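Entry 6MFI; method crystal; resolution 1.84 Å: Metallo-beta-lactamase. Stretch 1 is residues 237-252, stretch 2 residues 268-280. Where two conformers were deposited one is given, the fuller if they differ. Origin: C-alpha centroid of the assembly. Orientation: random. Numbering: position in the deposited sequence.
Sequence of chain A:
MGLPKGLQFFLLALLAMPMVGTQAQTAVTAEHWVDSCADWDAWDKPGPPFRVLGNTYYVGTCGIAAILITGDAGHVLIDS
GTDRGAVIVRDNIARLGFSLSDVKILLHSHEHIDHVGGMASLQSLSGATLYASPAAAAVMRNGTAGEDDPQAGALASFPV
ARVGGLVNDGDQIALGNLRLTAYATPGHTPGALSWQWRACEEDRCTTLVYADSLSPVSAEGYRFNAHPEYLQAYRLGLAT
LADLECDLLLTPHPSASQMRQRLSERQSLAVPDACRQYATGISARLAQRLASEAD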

# COMPACT_ATOMS: atom_id res chain seq x y z
N GLY A 237 -11.57 2.83 -11.25
CA GLY A 237 -11.09 2.62 -9.89
C GLY A 237 -11.08 3.89 -9.07
O GLY A 237 -11.33 3.87 -7.86
N LEU A 238 -10.78 5.02 -9.71
CA LEU A 238 -10.79 6.30 -9.01
C LEU A 238 -12.19 6.66 -8.54
O LEU A 238 -12.39 7.08 -7.39
N ALA A 239 -13.18 6.50 -9.42
CA ALA A 239 -14.57 6.75 -9.03
C ALA A 239 -15.03 5.76 -7.97
O ALA A 239 -15.92 6.07 -7.17
N THR A 240 -14.44 4.56 -7.95
CA THR A 240 -14.78 3.58 -6.93
C THR A 240 -14.14 3.93 -5.59
O THR A 240 -14.79 3.81 -4.54
N LEU A 241 -12.88 4.37 -5.61
CA LEU A 241 -12.19 4.70 -4.36
C LEU A 241 -12.84 5.90 -3.67
O LEU A 241 -12.92 5.94 -2.44
N ALA A 242 -13.30 6.88 -4.45
CA ALA A 242 -13.86 8.09 -3.86
C ALA A 242 -15.16 7.81 -3.12
O ALA A 242 -15.49 8.52 -2.16
N ASP A 243 -15.90 6.78 -3.52
CA ASP A 243 -17.20 6.48 -2.94
C ASP A 243 -17.15 5.36 -1.92
O ASP A 243 -18.20 4.93 -1.42
N LEU A 244 -15.96 4.86 -1.59
CA LEU A 244 -15.85 3.80 -0.60
C LEU A 244 -16.13 4.33 0.80
O LEU A 244 -15.83 5.49 1.12
N GLU A 245 -16.71 3.48 1.64
CA GLU A 245 -16.77 3.77 3.07
C GLU A 245 -15.35 3.89 3.60
O GLU A 245 -14.55 2.96 3.46
N CYS A 246 -15.03 5.04 4.18
CA CYS A 246 -13.62 5.39 4.39
C CYS A 246 -13.54 6.46 5.47
O CYS A 246 -13.87 7.62 5.21
N ASP A 247 -13.11 6.07 6.67
CA ASP A 247 -12.91 7.01 7.76
C ASP A 247 -11.45 7.37 7.98
O ASP A 247 -11.16 8.51 8.37
N LEU A 248 -10.53 6.44 7.72
CA LEU A 248 -9.10 6.67 7.91
C LEU A 248 -8.38 6.25 6.64
O LEU A 248 -8.66 5.18 6.09
N LEU A 249 -7.46 7.09 6.17
CA LEU A 249 -6.75 6.86 4.92
C LEU A 249 -5.28 6.58 5.18
O LEU A 249 -4.64 7.25 5.99
N LEU A 250 -4.75 5.58 4.48
CA LEU A 250 -3.34 5.22 4.54
C LEU A 250 -2.81 5.03 3.12
O LEU A 250 -3.53 4.57 2.23
N THR A 251 -1.55 5.39 2.92
CA THR A 251 -0.95 5.36 1.59
C THR A 251 0.42 4.69 1.63
O THR A 251 1.15 4.81 2.62
N PRO A 252 0.78 3.96 0.57
CA PRO A 252 2.11 3.32 0.54
C PRO A 252 3.25 4.31 0.67
O PRO A 252 4.28 4.00 1.28
N SER A 268 -5.99 12.17 15.77
CA SER A 268 -6.24 10.94 15.03
C SER A 268 -5.87 11.13 13.57
O SER A 268 -5.79 12.25 13.06
N LEU A 269 -5.64 10.00 12.89
CA LEU A 269 -5.37 10.00 11.46
C LEU A 269 -6.64 10.04 10.62
O LEU A 269 -6.56 10.20 9.40
N ALA A 270 -7.81 9.89 11.25
CA ALA A 270 -9.06 9.77 10.52
C ALA A 270 -9.58 11.14 10.10
O ALA A 270 -9.71 12.04 10.93
N VAL A 271 -9.89 11.28 8.82
CA VAL A 271 -10.50 12.50 8.29
C VAL A 271 -11.83 12.13 7.64
O VAL A 271 -11.90 11.10 6.95
N PRO A 272 -12.89 12.90 7.84
CA PRO A 272 -14.10 12.70 7.03
C PRO A 272 -13.80 12.98 5.56
O PRO A 272 -13.07 13.92 5.23
N ASP A 273 -14.38 12.16 4.68
CA ASP A 273 -14.19 12.28 3.24
C ASP A 273 -12.71 12.18 2.86
O ASP A 273 -12.22 12.89 1.98
N ALA A 274 -11.98 11.29 3.54
CA ALA A 274 -10.56 11.12 3.27
C ALA A 274 -10.34 10.52 1.88
O ALA A 274 -9.51 11.02 1.10
N CYS A 275 -11.07 9.45 1.56
CA CYS A 275 -10.92 8.83 0.24
C CYS A 275 -11.55 9.68 -0.85
O CYS A 275 -11.15 9.58 -2.02
N ARG A 276 -12.54 10.51 -0.50
CA ARG A 276 -13.15 11.39 -1.50
C ARG A 276 -12.19 12.51 -1.90
O ARG A 276 -12.12 12.88 -3.07
N GLN A 277 -11.45 13.06 -0.93
CA GLN A 277 -10.51 14.12 -1.23
C GLN A 277 -9.28 13.58 -1.95
O GLN A 277 -8.74 14.24 -2.85
N TYR A 278 -8.82 12.39 -1.57
CA TYR A 278 -7.61 11.83 -2.17
C TYR A 278 -7.85 11.46 -3.64
O TYR A 278 -7.03 11.77 -4.50
N ALA A 279 -8.98 10.81 -3.92
CA ALA A 279 -9.27 10.41 -5.30
C ALA A 279 -9.50 11.62 -6.19
O ALA A 279 -9.12 11.62 -7.37
N THR A 280 -10.13 12.67 -5.65
CA THR A 280 -10.32 13.89 -6.43
C THR A 280 -8.99 14.56 -6.72
O THR A 280 -8.80 15.15 -7.79

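A disulfide is often accompanied by apolar packing, with charged pairs at the margin. The contact between residues 237-252 and 268-280 of this metallo-beta-lactamase illustrates the principle. Cys246 (chi1 t) and Cys275 (m, in the conformer given) both point toward the opposing stretch, and their SG atoms are joined at 2.0 Å with chi3 of 72°. Neither sulfur is left to seek a polar partner, and apolar groups line the bond: Leu249 CD1 lies 3.6 Å from Cys275 SG, and Ala274 CB 4.1 Å from Cys246 SG.

Leu249 (t, p) spreads over the helix that begins at Ala274, with its CB 3.7 Å from Ala274 CB and its CD2 3.7 Å from Tyr278 CB. Tyr278 (t) receives Leu241 CD2 at its ring edge, 4.0 Å from CD2 of the tyrosine. The two helices run nearly antiparallel, at 155°; the axes come within 8.4 Å, and Ala242 CB meets Ala279 CB at 3.7 Å. Beyond the disulfide, Leu248 (t, t) packs its CG 3.9 Å from Leu269 CB.

The one salt bridge across the contact joins two exposed residues. Asp243 CB points away, yet the carboxylate returns, and Arg276, extended at chi1 and chi2 (t, t) and turned at chi3 (m), brings NH2 to 2.7 Å from Asp243 OD1. This salt bridge includes a hydrogen bond, weak because its angle is only 125°. Ala242 O sits over one guanidinium face, 3.2 Å from Arg276 NH2, but the angle is too poor for a hydrogen bond.

Several other polar side-chain atoms have partners that do not cross the contact. Thr280 OG1 donates to Arg276 O at 2.6 Å, Asp247 OD2 is bonded elsewhere in the structure, and the hydroxyls of Thr240, Thr251 and Ser268 are bonded to residues just before or after one of the stretches. Asp273, at the N-cap position, makes no capping bond through its side chain.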

# COMPACT_ATOMS: atom_id res chain seq x y z
CB LEU A 238 -10.22 7.40 -9.91
CG LEU A 238 -8.71 7.57 -9.88
CD1 LEU A 238 -8.25 8.60 -10.90
CD2 LEU A 238 -8.27 7.97 -8.49
CB ALA A 239 -15.48 6.70 -10.25
CB THR A 240 -14.35 2.18 -7.37
OG1 THR A 240 -14.86 1.91 -8.68
CG2 THR A 240 -14.87 1.13 -6.40
CB LEU A 241 -10.71 4.98 -4.64
CG LEU A 241 -9.92 5.58 -3.47
CD1 LEU A 241 -9.73 4.55 -2.36
CD2 LEU A 241 -8.58 6.13 -3.94
CB ALA A 242 -14.10 9.14 -4.95
CB ASP A 243 -18.20 6.13 -4.05
CG ASP A 243 -19.59 6.67 -3.77
OD1 ASP A 243 -19.71 7.62 -2.97
OD2 ASP A 243 -20.57 6.15 -4.34
CB LEU A 244 -14.45 3.17 -0.64
CG LEU A 244 -14.08 2.31 -1.84
CD1 LEU A 244 -12.65 1.80 -1.71
CD2 LEU A 244 -15.05 1.15 -1.99
CB GLU A 245 -17.54 2.67 3.81
CG GLU A 245 -18.01 3.08 5.19
CD GLU A 245 -19.04 4.19 5.16
OE1 GLU A 245 -19.79 4.29 4.16
OE2 GLU A 245 -19.10 4.98 6.13
CB CYS A 246 -13.01 5.86 3.08
SG CYS A 246 -11.36 6.55 3.16
CB ASP A 247 -13.48 6.44 9.07
CG ASP A 247 -14.93 6.01 8.94
OD1 ASP A 247 -15.73 6.80 8.39
OD2 ASP A 247 -15.26 4.90 9.39
CB LEU A 248 -8.57 5.88 9.12
CG LEU A 248 -7.25 6.31 9.76
CD1 LEU A 248 -7.23 5.91 11.22
CD2 LEU A 248 -6.06 5.72 9.03
CB LEU A 249 -6.89 8.07 3.99
CG LEU A 249 -6.28 7.92 2.59
CD1 LEU A 249 -7.08 6.93 1.76
CD2 LEU A 249 -6.21 9.27 1.89
CB LEU A 250 -3.11 3.95 5.36
CG LEU A 250 -3.31 4.06 6.87
CD1 LEU A 250 -3.22 2.70 7.53
CD2 LEU A 250 -2.30 5.03 7.47
CB THR A 251 -0.79 6.78 1.02
OG1 THR A 251 -0.13 7.62 1.98
CG2 THR A 251 -2.16 7.37 0.70
CB PRO A 252 2.12 2.61 -0.82
CG PRO A 252 0.68 2.40 -1.15
CD PRO A 252 -0.03 3.60 -0.60
CB SER A 268 -7.70 10.50 15.15
OG SER A 268 -8.56 11.41 14.48
CB LEU A 269 -4.56 8.76 11.08
CG LEU A 269 -3.07 8.75 11.42
CD1 LEU A 269 -2.48 7.37 11.20
CD2 LEU A 269 -2.33 9.78 10.58
CB ALA A 270 -10.10 9.05 11.37
CB VAL A 271 -9.59 13.20 7.27
CG1 VAL A 271 -9.97 14.68 7.14
CG2 VAL A 271 -8.12 13.02 7.62
CB PRO A 272 -15.10 13.70 7.61
CG PRO A 272 -14.60 13.98 8.99
CD PRO A 272 -13.10 13.90 8.90
CB ASP A 273 -14.79 13.58 2.70
CG ASP A 273 -16.31 13.56 2.72
OD1 ASP A 273 -16.89 12.89 3.60
OD2 ASP A 273 -16.92 14.23 1.86
CB ALA A 274 -9.91 10.25 4.34
CB CYS A 275 -11.53 7.43 0.26
SG CYS A 275 -10.63 6.25 1.28
CB ARG A 276 -14.45 11.97 -0.95
CG ARG A 276 -15.22 12.83 -1.95
CD ARG A 276 -16.67 12.98 -1.53
NE ARG A 276 -17.35 11.70 -1.43
CZ ARG A 276 -17.83 11.02 -2.47
NH1 ARG A 276 -17.71 11.51 -3.70
NH2 ARG A 276 -18.44 9.86 -2.29
CB GLN A 277 -10.10 14.84 0.06
CG GLN A 277 -9.12 15.99 -0.14
CD GLN A 277 -9.76 17.20 -0.80
OE1 GLN A 277 -10.92 17.51 -0.54
NE2 GLN A 277 -9.00 17.88 -1.64
CB TYR A 278 -7.15 10.61 -1.38
CG TYR A 278 -5.89 9.97 -1.92
CD1 TYR A 278 -4.64 10.52 -1.66
CD2 TYR A 278 -5.94 8.82 -2.70
CE1 TYR A 278 -3.49 9.94 -2.15
CE2 TYR A 278 -4.79 8.23 -3.19
CZ TYR A 278 -3.57 8.80 -2.91
OH TYR A 278 -2.42 8.22 -3.40
CB ALA A 279 -10.48 9.48 -5.33
CB THR A 280 -11.26 14.85 -5.69
OG1 THR A 280 -12.45 14.15 -5.30
CG2 THR A 280 -11.64 16.02 -6.58